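Local coordinates for enoyl-CoA hydratase/isomerase family protein (Pseudomonas syringae pv. tomato, PDB 3OT6) that probably catalyses the hydration or isomerisation of enoyl-CoA thioesters or a related reaction on acyl-CoA substrates, at residues 21-26 and 31-36; 62-67 and 82-87; 67-72 and 77-82. All coordinates share one frame; numbering follows the deposited sequence.

Interaction 1: 21-26 and 31-36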
# COMPACT_ATOMS: atom_id res chain seq x y z
N LEU A 21 -9.34 -4.59 4.04
CA LEU A 21 -10.06 -3.53 3.39
C LEU A 21 -11.23 -4.17 2.72
O LEU A 21 -11.10 -5.24 2.10
CB LEU A 21 -9.17 -2.86 2.35
CG LEU A 21 -9.76 -1.79 1.43
CD1 LEU A 21 -10.48 -0.60 2.15
CD2 LEU A 21 -8.70 -1.30 0.45
N ASN A 22 -12.39 -3.55 2.86
CA ASN A 22 -13.60 -4.03 2.21
C ASN A 22 -14.56 -2.87 1.84
O ASN A 22 -15.44 -2.47 2.63
CB ASN A 22 -14.25 -5.06 3.13
CG ASN A 22 -15.54 -5.60 2.58
OD1 ASN A 22 -15.85 -5.45 1.39
ND2 ASN A 22 -16.32 -6.21 3.44
N ASN A 23 -14.37 -2.32 0.65
CA ASN A 23 -15.11 -1.15 0.21
C ASN A 23 -15.70 -1.35 -1.21
O ASN A 23 -15.00 -1.20 -2.21
CB ASN A 23 -14.18 0.06 0.21
CG ASN A 23 -14.90 1.34 -0.23
OD1 ASN A 23 -16.08 1.51 0.06
ND2 ASN A 23 -14.19 2.25 -0.91
N GLY A 24 -16.97 -1.71 -1.31
CA GLY A 24 -17.59 -1.92 -2.61
C GLY A 24 -16.88 -2.92 -3.52
O GLY A 24 -16.18 -3.80 -3.08
N LYS A 25 -17.05 -2.75 -4.83
CA LYS A 25 -16.61 -3.75 -5.83
C LYS A 25 -15.08 -3.85 -5.98
O LYS A 25 -14.57 -4.94 -6.20
CB LYS A 25 -17.27 -3.38 -7.19
CG LYS A 25 -17.62 -4.55 -8.16
CD LYS A 25 -19.12 -5.04 -8.02
CE LYS A 25 -19.17 -6.61 -8.13
NZ LYS A 25 -20.54 -7.19 -8.13
N VAL A 26 -14.35 -2.74 -5.87
CA VAL A 26 -12.91 -2.74 -6.22
C VAL A 26 -11.98 -2.20 -5.11
O VAL A 26 -10.80 -1.82 -5.39
CB VAL A 26 -12.66 -1.90 -7.53
CG1 VAL A 26 -13.24 -2.63 -8.78
CG2 VAL A 26 -13.22 -0.47 -7.39
N PRO A 31 -11.96 8.85 1.04
CA PRO A 31 -11.62 9.53 2.33
C PRO A 31 -11.94 8.72 3.60
O PRO A 31 -11.13 8.68 4.53
CB PRO A 31 -12.41 10.82 2.26
CG PRO A 31 -12.42 11.15 0.74
CD PRO A 31 -12.58 9.80 0.07
N ASP A 32 -13.07 8.04 3.62
CA ASP A 32 -13.47 7.18 4.74
C ASP A 32 -12.51 6.01 4.89
O ASP A 32 -12.10 5.69 5.99
CB ASP A 32 -14.87 6.62 4.47
CG ASP A 32 -15.99 7.67 4.63
OD1 ASP A 32 -15.75 8.83 5.04
OD2 ASP A 32 -17.16 7.30 4.29
N VAL A 33 -12.11 5.39 3.77
CA VAL A 33 -11.14 4.31 3.82
C VAL A 33 -9.87 4.73 4.52
O VAL A 33 -9.38 3.99 5.34
CB VAL A 33 -10.87 3.69 2.45
CG1 VAL A 33 -9.67 2.79 2.50
CG2 VAL A 33 -12.10 2.87 2.01
N ILE A 34 -9.39 5.93 4.28
CA ILE A 34 -8.13 6.36 4.87
C ILE A 34 -8.27 6.61 6.38
O ILE A 34 -7.37 6.29 7.15
CB ILE A 34 -7.57 7.60 4.13
CG1 ILE A 34 -7.24 7.20 2.68
CG2 ILE A 34 -6.35 8.17 4.85
CD1 ILE A 34 -7.01 8.35 1.78
N ILE A 35 -9.40 7.20 6.76
CA ILE A 35 -9.74 7.40 8.14
C ILE A 35 -9.84 6.02 8.85
O ILE A 35 -9.27 5.80 9.93
CB ILE A 35 -11.04 8.15 8.26
CG1 ILE A 35 -10.83 9.62 7.81
CG2 ILE A 35 -11.44 8.14 9.73
CD1 ILE A 35 -12.10 10.40 7.70
N ALA A 36 -10.53 5.08 8.22
CA ALA A 36 -10.61 3.74 8.78
C ALA A 36 -9.22 3.22 8.97
O ALA A 36 -8.94 2.72 10.05
CB ALA A 36 -11.43 2.81 7.88

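Interaction 2: 62-67 and 82-87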
# COMPACT_ATOMS: atom_id res chain seq x y z
N GLY A 62 -8.30 -1.17 -6.39
CA GLY A 62 -8.22 -0.67 -7.77
C GLY A 62 -7.78 0.78 -7.73
O GLY A 62 -7.72 1.43 -8.76
N GLY A 63 -7.50 1.32 -6.54
CA GLY A 63 -6.97 2.68 -6.45
C GLY A 63 -7.93 3.67 -5.81
O GLY A 63 -8.95 3.24 -5.26
N TYR A 64 -7.62 4.96 -5.93
CA TYR A 64 -8.38 6.03 -5.32
C TYR A 64 -9.77 6.01 -5.88
O TYR A 64 -9.98 5.61 -7.05
CB TYR A 64 -7.75 7.37 -5.65
CG TYR A 64 -6.56 7.78 -4.81
CD1 TYR A 64 -6.67 7.85 -3.43
CD2 TYR A 64 -5.33 8.12 -5.39
CE1 TYR A 64 -5.60 8.25 -2.62
CE2 TYR A 64 -4.24 8.51 -4.60
CZ TYR A 64 -4.41 8.59 -3.20
OH TYR A 64 -3.37 8.94 -2.36
N ASP A 65 -10.73 6.38 -5.02
CA ASP A 65 -12.14 6.54 -5.43
C ASP A 65 -12.23 7.65 -6.49
O ASP A 65 -11.97 8.83 -6.20
CB ASP A 65 -12.97 6.97 -4.22
CG ASP A 65 -14.47 6.83 -4.46
OD1 ASP A 65 -14.94 6.96 -5.61
OD2 ASP A 65 -15.19 6.57 -3.50
N LEU A 66 -12.61 7.26 -7.70
CA LEU A 66 -12.65 8.16 -8.87
C LEU A 66 -13.77 9.19 -8.74
O LEU A 66 -13.63 10.35 -9.12
CB LEU A 66 -12.90 7.33 -10.13
CG LEU A 66 -11.80 7.10 -11.18
CD1 LEU A 66 -11.99 8.20 -12.25
CD2 LEU A 66 -10.30 7.01 -10.63
N LYS A 67 -14.88 8.73 -8.18
CA LYS A 67 -15.98 9.59 -7.86
C LYS A 67 -15.51 10.78 -7.00
O LYS A 67 -15.71 11.92 -7.40
CB LYS A 67 -17.08 8.74 -7.22
CG LYS A 67 -18.45 9.42 -7.10
CD LYS A 67 -18.60 10.17 -5.75
CE LYS A 67 -20.00 10.85 -5.62
NZ LYS A 67 -21.09 10.00 -6.24
N GLN A 82 -4.04 12.81 1.72
CA GLN A 82 -4.32 11.92 2.84
C GLN A 82 -3.75 10.57 2.51
O GLN A 82 -3.20 9.87 3.35
CB GLN A 82 -5.81 11.73 3.03
CG GLN A 82 -6.66 12.80 3.63
CD GLN A 82 -8.19 12.27 3.56
OE1 GLN A 82 -8.91 12.59 2.58
NE2 GLN A 82 -8.64 11.39 4.56
N GLY A 83 -3.90 10.15 1.26
CA GLY A 83 -3.48 8.85 0.88
C GLY A 83 -1.95 8.74 0.87
O GLY A 83 -1.40 7.67 1.24
N SER A 84 -1.27 9.79 0.40
CA SER A 84 0.19 9.87 0.47
C SER A 84 0.71 9.92 1.92
O SER A 84 1.76 9.32 2.22
CB SER A 84 0.67 11.11 -0.25
OG SER A 84 0.28 11.02 -1.60
N THR A 85 0.00 10.70 2.79
CA THR A 85 0.30 10.81 4.22
C THR A 85 0.18 9.40 4.85
O THR A 85 1.06 9.00 5.66
CB THR A 85 -0.69 11.80 4.92
OG1 THR A 85 -0.45 13.17 4.46
CG2 THR A 85 -0.57 11.74 6.43
N LEU A 86 -0.84 8.63 4.41
CA LEU A 86 -1.02 7.26 4.87
C LEU A 86 0.13 6.40 4.37
O LEU A 86 0.63 5.56 5.13
CB LEU A 86 -2.38 6.64 4.46
CG LEU A 86 -2.57 5.13 4.65
CD1 LEU A 86 -2.60 4.76 6.18
CD2 LEU A 86 -3.82 4.56 3.97
N ALA A 87 0.58 6.59 3.12
CA ALA A 87 1.75 5.82 2.65
C ALA A 87 2.99 6.14 3.54
O ALA A 87 3.76 5.25 3.92
CB ALA A 87 2.07 6.07 1.12
O HOH W 1 -0.92 9.10 -3.19

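Interaction 3: 67-72 and 77-82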
# COMPACT_ATOMS: atom_id res chain seq x y z
N LYS A 67 -14.88 8.73 -8.18
CA LYS A 67 -15.98 9.59 -7.86
C LYS A 67 -15.51 10.78 -7.00
O LYS A 67 -15.71 11.92 -7.40
CB LYS A 67 -17.08 8.74 -7.22
CG LYS A 67 -18.45 9.42 -7.10
CD LYS A 67 -18.60 10.17 -5.75
CE LYS A 67 -20.00 10.85 -5.62
NZ LYS A 67 -21.09 10.00 -6.24
N VAL A 68 -14.83 10.55 -5.88
CA VAL A 68 -14.24 11.64 -5.09
C VAL A 68 -13.24 12.47 -5.87
O VAL A 68 -13.26 13.71 -5.77
CB VAL A 68 -13.59 11.18 -3.75
CG1 VAL A 68 -12.87 12.35 -3.03
CG2 VAL A 68 -14.62 10.60 -2.87
N MSE A 69 -12.38 11.80 -6.65
CA MSE A 69 -11.30 12.46 -7.41
C MSE A 69 -11.79 13.50 -8.41
O MSE A 69 -11.19 14.56 -8.60
CB MSE A 69 -10.43 11.42 -8.13
CG MSE A 69 -9.46 10.66 -7.16
SE MSE A 69 -7.95 11.74 -6.55
CE MSE A 69 -7.43 12.45 -8.27
N THR A 70 -12.90 13.15 -9.05
CA THR A 70 -13.47 13.97 -10.10
C THR A 70 -14.53 14.92 -9.57
O THR A 70 -15.08 15.69 -10.33
CB THR A 70 -14.01 13.10 -11.29
OG1 THR A 70 -14.97 12.13 -10.81
CG2 THR A 70 -12.84 12.42 -12.02
N SER A 71 -14.80 14.90 -8.28
CA SER A 71 -15.88 15.71 -7.72
C SER A 71 -15.44 17.18 -7.60
O SER A 71 -16.25 18.09 -7.73
CB SER A 71 -16.32 15.16 -6.35
OG SER A 71 -15.37 15.55 -5.35
N SER A 72 -14.16 17.40 -7.36
CA SER A 72 -13.64 18.73 -7.36
C SER A 72 -12.14 18.68 -7.18
O SER A 72 -11.58 17.70 -6.67
CB SER A 72 -14.26 19.52 -6.23
OG SER A 72 -13.49 19.44 -5.05
N ILE A 77 -7.33 16.99 -4.24
CA ILE A 77 -6.10 17.40 -3.61
C ILE A 77 -6.02 16.85 -2.17
O ILE A 77 -4.92 16.41 -1.73
CB ILE A 77 -5.96 18.90 -3.62
CG1 ILE A 77 -5.56 19.37 -5.03
CG2 ILE A 77 -4.94 19.39 -2.55
CD1 ILE A 77 -5.56 20.92 -5.19
N ASN A 78 -7.15 16.83 -1.47
CA ASN A 78 -7.16 16.46 -0.10
C ASN A 78 -7.11 14.93 -0.03
O ASN A 78 -6.46 14.35 0.86
CB ASN A 78 -8.38 17.03 0.66
CG ASN A 78 -8.65 16.26 1.96
OD1 ASN A 78 -9.51 15.31 2.01
ND2 ASN A 78 -7.85 16.59 3.02
N LEU A 79 -7.75 14.29 -1.00
CA LEU A 79 -7.73 12.85 -1.05
C LEU A 79 -6.29 12.33 -1.29
O LEU A 79 -5.84 11.41 -0.60
CB LEU A 79 -8.74 12.27 -2.07
CG LEU A 79 -8.78 10.72 -2.24
CD1 LEU A 79 -9.13 9.97 -0.96
CD2 LEU A 79 -9.76 10.25 -3.33
N VAL A 80 -5.58 12.93 -2.24
CA VAL A 80 -4.28 12.39 -2.56
C VAL A 80 -3.34 12.73 -1.43
O VAL A 80 -2.48 11.92 -1.09
CB VAL A 80 -3.75 12.91 -3.90
CG1 VAL A 80 -2.15 12.74 -4.04
CG2 VAL A 80 -4.59 12.31 -5.01
N ALA A 81 -3.49 13.91 -0.84
CA ALA A 81 -2.63 14.26 0.33
C ALA A 81 -2.80 13.27 1.50
O ALA A 81 -1.80 12.86 2.17
CB ALA A 81 -2.82 15.72 0.80
N GLN A 82 -4.04 12.81 1.72
CA GLN A 82 -4.32 11.92 2.84
C GLN A 82 -3.75 10.57 2.51
O GLN A 82 -3.20 9.87 3.35
CB GLN A 82 -5.81 11.73 3.03
CG GLN A 82 -6.66 12.80 3.63
CD GLN A 82 -8.19 12.27 3.56
OE1 GLN A 82 -8.91 12.59 2.58
NE2 GLN A 82 -8.64 11.39 4.56

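Interaction 1: 21-26 and 31-36
Leu21 and Asn23 close on the single side chain of Val33 within the first beta-alpha-beta crossover of the crotonase-like fold. Leu21 ends strand 16-21, Val33 sits in the first turn of helix 31-46, and that helix leads on to strand 50-54, the parallel neighbour of strand 16-21. The tight part is the apolar contact of Leu21 with Val33, with the Asn23 side chain packed against the same valine. Leu21 and Val33 meet at about a right angle, with Leu21 CD1 3.5 Å from Val33 CG1 and 3.8 Å from Val33 CG2, so one leucine methyl addresses both valine branches. Leu21 holds CG anti to its own backbone nitrogen (chi1 174°), and the next torsion (chi2 54°) turns CD1 to the valine. Leu7 packs on Asn23 and Val33, and Val8 on Leu21. The loose side begins just past Asn23: Gly24, Lys25 and Val26 are exposed and take no part, while Asp32 and Ile35 face outward from the helix. The buried area is accordingly modest, 119 Å² over both sides. No hydrogen bond joins the two segments; two backbone N-H groups find partners in the intervening loop, where Asn23 N bonds to Asn27 OD1 and Val33 N bonds to Ser30 OG. The Asn23 amide plays two parts: its nitrogen is held by the carbonyl of Ala28, yet it also lies against the valine, Asn23 ND2 standing 3.6 Å from Val33 CG2.

Interaction 2: 62-67 and 82-87
Tyr64 drives the end of its ring at the backbone of Gly83, its hydroxyl overlapping the bare alpha carbon of that residue in helix 73-91. Tyr64 OH lies 3.2 Å from Gly83 CA and 3.5 Å from Gly83 C, and Gly83 CA stands at the ring edge, close to its plane, so the tyrosine meets the helix end-on and not with a face. Gly83, having no side chain, presents its CA directly to the hydroxyl. The backbones stay well apart, the closest alpha carbons, Tyr64 CA and Gly83 CA, being separated by 8.4 Å; the length of the phenol spans the gap. Its CG is anti to the carbonyl carbon (chi1 -81°), which sends the ring across to the helix.

No direct hydrogen bond links the segments. A water bridges them instead, at the ring edge and in its plane: the water oxygen is 2.6 Å from Tyr64 OH and 2.8 Å from Ser84 OG, to which it donates. Ser84 OG is in turn bonded to the carbonyl of Val80 one turn earlier, so the serine is tethered to its own helix as well as accepting from the water.

Gly62 to Asp65 form the loop entering helix 66-71, with Asp65 at its N-cap. In crotonase relatives the loop at this position contributes a backbone N-H to the oxyanion hole, and the same is probable here. A diol bound about 4 Å from the Tyr64 side chain probably came from the crystallisation liquor, though such molecules often settle in pockets. The side chain of Tyr64 also touches Lys108. The chemistry implies a polar, water-mediated junction in which Tyr64 is located by backbone contact at one edge and by a relayed bond to an already tethered serine.

Interaction 3: 67-72 and 77-82
A helical hairpin with almost no linker brings Val68 and Met69 of helix 66-71 against Leu79 and Val80 of helix 73-91. The short axes approach to 9.4 Å and make an angle of 132° between their N-to-C directions, so the second helix runs back across the first on a slant. Leu79 carries most of the contact on its helix. Its CD2 methyl lies 3.8 Å from Val68 CG1 and 3.9 Å from Met69 CG, which places one leucine branch against two consecutive residues of the first helix. Met69, modelled as selenomethionine, meets Leu79 at about a right angle and then passes on to Val80, where Met69 SE is 3.7 Å from Val80 CG2. The chain can curl over in this way because it bends at both of its inner torsions (chi2 -73°, chi3 -48°), bringing the selenium to the second helix although the residue's first bond does not aim there.

The side-chain contacts across the interface are all apolar, and 198 Å² is buried over both sides. Polar bonds near the contact include those at the turn between the helices. Val68 O receives both Ser71 N and Ser71 OG from the same face of its carbonyl plane, the hydroxyl oxygen Ser71 OG at 2.8 Å from Val68 O, so two bonds from Ser71 grip this carbonyl. Ser72 follows as N-cap of the second helix, its OG bonded to Ala75 N. Pro31 covers Val68 and Leu79 from helix 31-46, while His140 and Met231 border Val80. The result is a pair of sequential helices packed on a slant and joined through the Ser72 N-cap, within the crotonase-like fold.

How the interactions relate
Interactions 1 and 2 are buried, whereas interaction 3 lies about 18 Å (centre to centre) from the middle of the chain and is only partly covered. Interactions 2 and 3 use the same pair of helices, 66-71 and 73-91, and share Lys67 and Gln82; interaction 3 is nested inside the loop that interaction 2 closes, and Tyr64 packs on Leu79 between them. Interaction 1 joins a strand end to helix 31-46, which meets the other two through Pro31 and Ile34, while the Val26 carbonyl probably bonds to Gly62 N. Chemistry follows place: apolar in interaction 3, apolar with one amide in interaction 1, and water-bridged in interaction 2. Tyr64 and Val80 both lie near bound diol.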